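Local coordinates for putative calcium-regulated periplasmic protein (PDB 3DB7), which binds calcium and is probably a periplasmic protein of the PepSY-like family, although its precise cellular role is not known, at residues A[8-13]-A[19-24]; A[65-68]-A[72-75]; A[83-88]-A[104-109]. All coordinates share one frame; numbering follows the deposited sequence. Where two conformers were deposited one is given.

Contact 1 (A[8-13]-A[19-24]); sequences IQVTQM and QFIKQH. With EDO (1,2-ethanediol), chain E.
Val10 and Met13 meet Ile21 in a small, purely apolar packing contact that folds the loop after strand 6-8 against the helix it leads into, 15-24. Ile21 carries the helix side with a single atom, its CD1 methyl. Met13, a selenomethionine, brings its selenium across the isoleucine chain at about a right angle, and in the conformer described SE lies 3.9 Å from Ile21 CD1. Val10 adds CG1 at a looser 4.4 Å from Ile21 CD1, so one methyl is flanked by two side chains of the loop. In Ile21, CG1 anti to the carbonyl carbon (chi1 -67°) and a nearly extended chi2 carry CD1 to the loop.

The loop is held by its own bonds. In the 3-10 turn, Gln12 N donates to Gln9 O at 2.9 Å, and the side chain of Gln12 adds a second link, OE1 accepting Gln9 N at 2.8 Å in an almost straight bond (174°). A 1,2-ethanediol, probably from the crystallisation liquor, gives its O2 to Ile8 O at 2.7 Å and also bonds Ala33 N. Beneath the contact, Ile21 rests on Val46 and Phe56, and Met13 on Tyr44 and Phe56. A helix laid over an antiparallel sheet, with the preceding loop packed against the same apolar face through Met13, is consistent with the PepSY-like fold.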
loop_
_atom_site.group_PDB
_atom_site.type_symbol
_atom_site.label_atom_id
_atom_site.label_comp_id
_atom_site.label_asym_id
_atom_site.label_seq_id
_atom_site.Cartn_x
_atom_site.Cartn_y
_atom_site.Cartn_z
ATOM N N ILE A 8 -23.812 4.660 -8.443
ATOM C CA ILE A 8 -24.830 5.182 -7.552
ATOM C C ILE A 8 -24.757 6.675 -7.511
ATOM O O ILE A 8 -23.783 7.285 -7.931
ATOM C CB ILE A 8 -24.689 4.673 -6.102
ATOM C CG1 ILE A 8 -23.301 4.974 -5.542
ATOM C CG2 ILE A 8 -24.900 3.164 -6.013
ATOM C CD1 ILE A 8 -23.116 4.558 -4.053
ATOM N N GLN A 9 -25.796 7.267 -6.955
ATOM C CA GLN A 9 -25.775 8.682 -6.673
ATOM C C GLN A 9 -25.058 8.839 -5.335
ATOM O O GLN A 9 -25.061 7.952 -4.486
ATOM C CB GLN A 9 -27.203 9.256 -6.598
ATOM C CG GLN A 9 -28.007 9.136 -7.924
ATOM C CD GLN A 9 -27.332 9.850 -9.108
ATOM O OE1 GLN A 9 -26.489 10.728 -8.929
ATOM N NE2 GLN A 9 -27.720 9.471 -10.324
ATOM N N VAL A 10 -24.448 9.992 -5.150
ATOM C CA VAL A 10 -23.846 10.332 -3.871
ATOM C C VAL A 10 -24.831 10.232 -2.716
ATOM O O VAL A 10 -24.477 9.800 -1.660
ATOM C CB VAL A 10 -23.258 11.751 -3.887
ATOM C CG1 VAL A 10 -22.707 12.121 -2.523
ATOM C CG2 VAL A 10 -22.109 11.813 -4.928
ATOM N N THR A 11 -26.085 10.551 -2.968
ATOM C CA THR A 11 -27.091 10.432 -1.910
ATOM C C THR A 11 -27.382 8.999 -1.503
ATOM O O THR A 11 -28.060 8.771 -0.505
ATOM C CB THR A 11 -28.428 11.132 -2.336
ATOM O OG1 THR A 11 -28.805 10.657 -3.633
ATOM C CG2 THR A 11 -28.304 12.677 -2.385
ATOM N N GLN A 12 -26.876 8.032 -2.257
ATOM C CA GLN A 12 -27.016 6.627 -1.864
ATOM C C GLN A 12 -25.876 6.119 -1.012
ATOM O O GLN A 12 -25.887 4.971 -0.552
ATOM C CB GLN A 12 -27.107 5.715 -3.102
ATOM C CG GLN A 12 -28.396 5.909 -3.831
ATOM C CD GLN A 12 -28.424 5.143 -5.126
ATOM O OE1 GLN A 12 -27.987 5.652 -6.187
ATOM N NE2 GLN A 12 -28.999 3.942 -5.071
HETATM N N MSE A 13 -24.865 6.966 -0.830
HETATM C CA MSE A 13 -23.734 6.659 0.052
HETATM C C MSE A 13 -24.086 6.848 1.535
HETATM O O MSE A 13 -24.959 7.664 1.899
HETATM C CB MSE A 13 -22.509 7.551 -0.281
HETATM C CG MSE A 13 -22.038 7.479 -1.738
HETATM SE SE MSE A 13 -20.598 8.677 -2.197
HETATM C CE MSE A 13 -19.285 7.529 -1.369
ATOM N N GLN A 19 -21.003 13.409 4.320
ATOM C CA GLN A 19 -20.502 14.518 5.144
ATOM C C GLN A 19 -19.007 14.748 4.921
ATOM O O GLN A 19 -18.557 15.876 4.836
ATOM C CB GLN A 19 -20.776 14.253 6.624
ATOM C CG GLN A 19 -22.280 14.360 7.034
ATOM C CD GLN A 19 -22.644 13.562 8.280
ATOM O OE1 GLN A 19 -23.824 13.248 8.502
ATOM N NE2 GLN A 19 -21.646 13.205 9.072
ATOM N N PHE A 20 -18.266 13.672 4.762
ATOM C CA PHE A 20 -16.833 13.779 4.558
ATOM C C PHE A 20 -16.520 14.523 3.267
ATOM O O PHE A 20 -15.632 15.360 3.198
ATOM C CB PHE A 20 -16.220 12.385 4.564
ATOM C CG PHE A 20 -14.706 12.364 4.503
ATOM C CD1 PHE A 20 -13.982 12.395 5.653
ATOM C CD2 PHE A 20 -14.046 12.229 3.310
ATOM C CE1 PHE A 20 -12.590 12.326 5.605
ATOM C CE2 PHE A 20 -12.626 12.139 3.292
ATOM C CZ PHE A 20 -11.948 12.196 4.458
ATOM N N ILE A 21 -17.247 14.189 2.208
ATOM C CA ILE A 21 -17.078 14.823 0.886
ATOM C C ILE A 21 -17.350 16.324 0.973
ATOM O O ILE A 21 -16.615 17.136 0.479
ATOM C CB ILE A 21 -18.027 14.109 -0.166
ATOM C CG1 ILE A 21 -17.549 12.657 -0.402
ATOM C CG2 ILE A 21 -18.112 14.902 -1.499
ATOM C CD1 ILE A 21 -18.593 11.864 -1.069
ATOM N N LYS A 22 -18.439 16.658 1.641
ATOM C CA LYS A 22 -18.806 18.057 1.799
ATOM C C LYS A 22 -17.779 18.786 2.645
ATOM O O LYS A 22 -17.418 19.928 2.337
ATOM C CB LYS A 22 -20.225 18.176 2.345
ATOM C CG LYS A 22 -21.200 17.833 1.231
ATOM C CD LYS A 22 -22.620 17.629 1.645
ATOM C CE LYS A 22 -23.503 17.573 0.393
ATOM N NZ LYS A 22 -23.517 18.866 -0.368
ATOM N N GLN A 23 -17.284 18.115 3.672
ATOM C CA GLN A 23 -16.324 18.732 4.595
ATOM C C GLN A 23 -15.024 19.051 3.898
ATOM O O GLN A 23 -14.465 20.165 4.028
ATOM C CB GLN A 23 -16.051 17.846 5.789
ATOM C CG GLN A 23 -15.085 18.474 6.811
ATOM C CD GLN A 23 -15.601 19.789 7.338
ATOM O OE1 GLN A 23 -16.801 19.933 7.595
ATOM N NE2 GLN A 23 -14.705 20.779 7.462
ATOM N N HIS A 24 -14.503 18.077 3.161
ATOM C CA HIS A 24 -13.099 18.177 2.695
ATOM C C HIS A 24 -12.931 18.361 1.219
ATOM O O HIS A 24 -11.832 18.726 0.780
ATOM C CB HIS A 24 -12.302 16.946 3.077
ATOM C CG HIS A 24 -12.264 16.701 4.542
ATOM N ND1 HIS A 24 -11.570 17.509 5.415
ATOM C CD2 HIS A 24 -12.868 15.745 5.290
ATOM C CE1 HIS A 24 -11.784 17.082 6.653
ATOM N NE2 HIS A 24 -12.528 15.976 6.601
HETATM C C1 EDO E . -22.412 11.219 -9.906
HETATM O O1 EDO E . -23.604 10.960 -10.664
HETATM C C2 EDO E . -22.263 10.020 -8.985
HETATM O O2 EDO E . -22.280 8.753 -9.693
#

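Contact 2 (A[65-68]-A[72-75]); sequences VDCK and VPVA
The backbones of Cys67 and Val72 come to 5.3 Å between their CA atoms as the chain leaves strand 62-66 and doubles back, with no hydrogen bond linking 65-68 to 72-75. The direct contact between them is apolar packing. Cys67 CB makes a close van der Waals approach to Val72 N, at 3.6 Å. Val72 does most of the work: its CG2 methyl sits 3.8 Å from Val65 O, and the side chains of Val65 and Val72 meet at a slant, with Val65 CG1 4.2 Å from Val72 CG2. Val65 has CG1 opposite its backbone N (chi1 177°), which places that methyl against both methyls of Val72. Cys67 adds a second patch, where SG lies 4.0 Å from Pro73 CD, so the sulfur rests beside the proline ring.

The face turned from this patch is polar. Asp66 closes an Asx turn, OD1 accepting Lys68 N at 3.1 Å nearly along its own C-O direction, while Lys68 NZ forms a salt bridge to Asp66 OD2 at 2.8 Å, approaching it well off the plane of the carboxylate, by 46°. Neighbouring backbone bonds, Val65 to Ile97, Cys67 to Leu95 and Val72 to Val94, attach both segments to strand 94-99, and Phe25 packs on Val65, Cys67 and Pro73. The chemistry thus divides: apolar groups join the two segments, whereas a buried carboxylate, probably stabilised as its anion by the ammonium and the amide, shapes the turn that follows the strand.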
loop_
_atom_site.group_PDB
_atom_site.type_symbol
_atom_site.label_atom_id
_atom_site.label_comp_id
_atom_site.label_asym_id
_atom_site.label_seq_id
_atom_site.Cartn_x
_atom_site.Cartn_y
_atom_site.Cartn_z
ATOM N N VAL A 65 -7.796 7.962 0.830
ATOM C CA VAL A 65 -7.931 9.259 0.197
ATOM C C VAL A 65 -6.755 9.406 -0.750
ATOM O O VAL A 65 -5.608 9.552 -0.303
ATOM C CB VAL A 65 -7.936 10.402 1.237
ATOM C CG1 VAL A 65 -7.999 11.754 0.516
ATOM C CG2 VAL A 65 -9.091 10.224 2.216
ATOM N N ASP A 66 -7.018 9.304 -2.058
ATOM C CA ASP A 66 -5.967 9.358 -3.082
ATOM C C ASP A 66 -6.094 10.655 -3.837
ATOM O O ASP A 66 -6.971 10.823 -4.719
ATOM C CB ASP A 66 -6.079 8.171 -4.046
ATOM C CG ASP A 66 -4.977 8.145 -5.063
ATOM O OD1 ASP A 66 -4.258 9.165 -5.142
ATOM O OD2 ASP A 66 -4.827 7.110 -5.771
ATOM N N CYS A 67 -5.260 11.600 -3.447
ATOM C CA CYS A 67 -5.245 12.904 -4.059
ATOM C C CYS A 67 -3.966 13.112 -4.831
ATOM O O CYS A 67 -3.389 14.184 -4.828
ATOM C CB CYS A 67 -5.430 13.979 -2.990
ATOM S SG CYS A 67 -7.091 14.043 -2.293
ATOM N N LYS A 68 -3.609 12.118 -5.620
ATOM C CA LYS A 68 -2.346 12.212 -6.367
ATOM C C LYS A 68 -2.345 13.338 -7.387
ATOM O O LYS A 68 -1.260 13.734 -7.849
ATOM C CB LYS A 68 -1.971 10.901 -7.023
ATOM C CG LYS A 68 -2.907 10.528 -8.094
ATOM C CD LYS A 68 -2.492 9.116 -8.613
ATOM C CE LYS A 68 -3.600 8.462 -9.376
ATOM N NZ LYS A 68 -4.605 7.849 -8.464
ATOM N N VAL A 72 -3.545 15.632 -0.369
ATOM C CA VAL A 72 -4.562 15.296 0.608
ATOM C C VAL A 72 -4.861 16.504 1.520
ATOM O O VAL A 72 -3.935 17.068 2.116
ATOM C CB VAL A 72 -4.113 14.124 1.483
ATOM C CG1 VAL A 72 -5.065 13.896 2.621
ATOM C CG2 VAL A 72 -3.956 12.853 0.615
ATOM N N PRO A 73 -6.139 16.861 1.689
ATOM C CA PRO A 73 -6.451 17.932 2.638
ATOM C C PRO A 73 -5.858 17.661 4.012
ATOM O O PRO A 73 -6.029 16.602 4.558
ATOM C CB PRO A 73 -7.969 17.957 2.648
ATOM C CG PRO A 73 -8.356 17.427 1.222
ATOM C CD PRO A 73 -7.307 16.374 0.925
ATOM N N VAL A 74 -5.154 18.643 4.567
ATOM C CA VAL A 74 -4.363 18.421 5.779
ATOM C C VAL A 74 -5.240 18.038 6.948
ATOM O O VAL A 74 -4.826 17.270 7.816
ATOM C CB VAL A 74 -3.490 19.677 6.152
ATOM C CG1 VAL A 74 -2.752 19.487 7.508
ATOM C CG2 VAL A 74 -2.470 19.931 5.052
ATOM N N ALA A 75 -6.463 18.567 6.984
ATOM C CA ALA A 75 -7.339 18.267 8.124
ATOM C C ALA A 75 -7.548 16.758 8.319
ATOM O O ALA A 75 -7.820 16.325 9.413
ATOM C CB ALA A 75 -8.691 18.951 7.935
#

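Contact 3 (A[83-88]-A[104-109]); sequences KYVTTN and YEVKLS. With CA (calcium ion), chain D.
Val85 on helix 79-88 packs over Leu108 and Val106 of strand 103-108, and these apolar touches make up the whole contact between the segments. Both methyls of Val85 meet Leu108 CD2, CG1 at 3.9 Å and CG2 at 4.1 Å, and the two side chains run alongside each other, pointing opposite ways. Val85 holds CG1 anti to its backbone N (chi1 169°) and CG2 beside it, an arrangement that turns both methyls to the leucine. Val85 CG2 only grazes Val106 CG1, at 4.5 Å; Leu114 also packs on the valine.

The helix is reinforced by polar bonds of its own. Lys83 O takes Thr87 N and, from the opposite face of its carbonyl plane, Thr87 OG1 at 2.8 Å. Asn88 lays ND2 3.3 Å above the centre of the Tyr84 ring and makes a weak bond to Tyr84 O.

Metal binding occupies the strand's other face. In the conformer described, Glu105 reaches the calcium ion with OE2, 2.3 Å away, and Glu105 of the second subunit binds the same ion. Alternation along the strand thus separates two chemistries: Val106 and Leu108 meet Val85 through apolar packing, with no hydrogen bond between the segments, while Glu105 in this conformer gives a carboxylate to an ion bridging the subunits.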
loop_
_atom_site.group_PDB
_atom_site.type_symbol
_atom_site.label_atom_id
_atom_site.label_comp_id
_atom_site.label_asym_id
_atom_site.label_seq_id
_atom_site.Cartn_x
_atom_site.Cartn_y
_atom_site.Cartn_z
ATOM N N LYS A 83 3.117 16.165 11.383
ATOM C CA LYS A 83 4.331 16.688 11.948
ATOM C C LYS A 83 5.518 15.879 11.483
ATOM O O LYS A 83 6.509 16.470 11.122
ATOM C CB LYS A 83 4.314 16.744 13.475
ATOM C CG LYS A 83 5.578 17.330 14.057
ATOM C CD LYS A 83 5.487 17.645 15.504
ATOM C CE LYS A 83 6.802 18.055 16.055
ATOM N NZ LYS A 83 6.749 18.440 17.540
ATOM N N TYR A 84 5.421 14.539 11.460
ATOM C CA TYR A 84 6.532 13.726 10.974
ATOM C C TYR A 84 6.881 14.095 9.525
ATOM O O TYR A 84 8.047 14.234 9.154
ATOM C CB TYR A 84 6.191 12.196 11.091
ATOM C CG TYR A 84 7.355 11.320 10.828
ATOM C CD1 TYR A 84 8.184 10.978 11.849
ATOM C CD2 TYR A 84 7.692 10.946 9.525
ATOM C CE1 TYR A 84 9.331 10.273 11.618
ATOM C CE2 TYR A 84 8.806 10.206 9.313
ATOM C CZ TYR A 84 9.628 9.884 10.365
ATOM O OH TYR A 84 10.833 9.202 10.162
ATOM N N VAL A 85 5.848 14.222 8.708
ATOM C CA VAL A 85 6.053 14.496 7.286
ATOM C C VAL A 85 6.662 15.873 7.060
ATOM O O VAL A 85 7.637 16.040 6.350
ATOM C CB VAL A 85 4.774 14.312 6.456
ATOM C CG1 VAL A 85 4.976 14.860 5.059
ATOM C CG2 VAL A 85 4.298 12.821 6.449
ATOM N N THR A 86 6.099 16.868 7.700
ATOM C CA THR A 86 6.588 18.232 7.518
ATOM C C THR A 86 7.946 18.506 8.145
ATOM O O THR A 86 8.639 19.407 7.741
ATOM C CB THR A 86 5.559 19.262 7.960
ATOM O OG1 THR A 86 5.212 19.074 9.335
ATOM C CG2 THR A 86 4.329 19.187 7.100
ATOM N N THR A 87 8.331 17.701 9.120
ATOM C CA THR A 87 9.688 17.751 9.701
ATOM C C THR A 87 10.702 17.096 8.780
ATOM O O THR A 87 11.746 17.676 8.471
ATOM C CB THR A 87 9.738 17.026 11.049
ATOM O OG1 THR A 87 8.846 17.675 11.970
ATOM C CG2 THR A 87 11.201 16.990 11.615
ATOM N N ASN A 88 10.432 15.883 8.338
ATOM C CA ASN A 88 11.457 15.055 7.702
ATOM C C ASN A 88 11.444 15.100 6.195
ATOM O O ASN A 88 12.449 14.742 5.544
ATOM C CB ASN A 88 11.292 13.597 8.175
ATOM C CG ASN A 88 11.593 13.469 9.634
ATOM O OD1 ASN A 88 12.738 13.713 10.023
ATOM N ND2 ASN A 88 10.581 13.189 10.473
ATOM N N TYR A 104 -1.772 3.186 9.441
ATOM C CA TYR A 104 -1.905 4.209 8.395
ATOM C C TYR A 104 -0.763 4.062 7.410
ATOM O O TYR A 104 0.378 3.820 7.827
ATOM C CB TYR A 104 -1.747 5.614 8.932
ATOM C CG TYR A 104 -2.732 6.008 9.917
ATOM C CD1 TYR A 104 -2.558 5.728 11.274
ATOM C CD2 TYR A 104 -3.859 6.676 9.504
ATOM C CE1 TYR A 104 -3.482 6.121 12.205
ATOM C CE2 TYR A 104 -4.855 7.070 10.439
ATOM C CZ TYR A 104 -4.643 6.760 11.778
ATOM O OH TYR A 104 -5.532 7.116 12.781
ATOM N N GLU A 105 -1.060 4.164 6.105
ATOM C CA GLU A 105 -0.050 4.316 5.037
ATOM C C GLU A 105 -0.136 5.752 4.534
ATOM O O GLU A 105 -1.235 6.340 4.461
ATOM C CB GLU A 105 -0.353 3.443 3.828
ATOM C CG GLU A 105 -0.146 1.916 3.995
ATOM C CD GLU A 105 -0.546 1.132 2.729
ATOM O OE1 GLU A 105 -0.661 1.746 1.623
ATOM O OE2 GLU A 105 -0.759 -0.091 2.839
ATOM N N VAL A 106 1.024 6.335 4.214
ATOM C CA VAL A 106 1.096 7.643 3.606
ATOM C C VAL A 106 2.060 7.609 2.425
ATOM O O VAL A 106 3.175 7.104 2.554
ATOM C CB VAL A 106 1.630 8.607 4.670
ATOM C CG1 VAL A 106 1.830 9.930 4.110
ATOM C CG2 VAL A 106 0.619 8.627 5.892
ATOM N N LYS A 107 1.618 8.103 1.267
ATOM C CA LYS A 107 2.462 8.176 0.063
ATOM C C LYS A 107 2.758 9.615 -0.225
ATOM O O LYS A 107 1.829 10.446 -0.296
ATOM C CB LYS A 107 1.768 7.559 -1.155
ATOM C CG LYS A 107 2.568 7.548 -2.425
ATOM C CD LYS A 107 3.460 6.329 -2.511
ATOM C CE LYS A 107 4.055 6.151 -3.921
ATOM N NZ LYS A 107 5.261 5.272 -3.917
ATOM N N LEU A 108 4.031 9.946 -0.378
ATOM C CA LEU A 108 4.440 11.333 -0.520
ATOM C C LEU A 108 4.771 11.615 -1.993
ATOM O O LEU A 108 5.050 10.688 -2.781
ATOM C CB LEU A 108 5.703 11.629 0.305
ATOM C CG LEU A 108 5.589 11.331 1.798
ATOM C CD1 LEU A 108 6.926 11.646 2.536
ATOM C CD2 LEU A 108 4.402 11.991 2.431
ATOM N N SER A 109 4.820 12.898 -2.322
ATOM C CA SER A 109 5.096 13.290 -3.717
ATOM C C SER A 109 6.518 12.942 -4.205
ATOM O O SER A 109 6.783 12.895 -5.426
ATOM C CB SER A 109 4.843 14.780 -3.892
ATOM O OG SER A 109 5.568 15.526 -2.932
HETATM CA CA CA D . -1.651 -1.894 3.938
HETATM O O HOH W 1 -2.057 -2.121 6.068
HETATM O O HOH W 2 -0.117 -1.962 5.763
HETATM O O HOH W 3 -2.272 -3.823 5.077
HETATM O O HOH W 4 -3.594 -3.132 3.789
#

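From the N terminus, contact 1 closes first, folding the loop after strand 6-8 onto helix 15-24. Contact 2 follows, closing the short loop that leaves strand 62-66 in the middle of the sheet, and contact 3 then joins helix 79-88 to strand 103-108, with strand 94-99 lying between them along the chain. All three are in series; none nests within or crosses another. Contacts 1 and 2 touch directly, through Phe20 on Val65 and His24 on Pro73 and Ala75, so the first helix adjoins the central turn. Contacts 2 and 3 remain about 6 Å apart at their nearest atoms, and contacts 1 and 3 lie on opposite sides of the chain's centre, yet all three lie on the one antiparallel sheet.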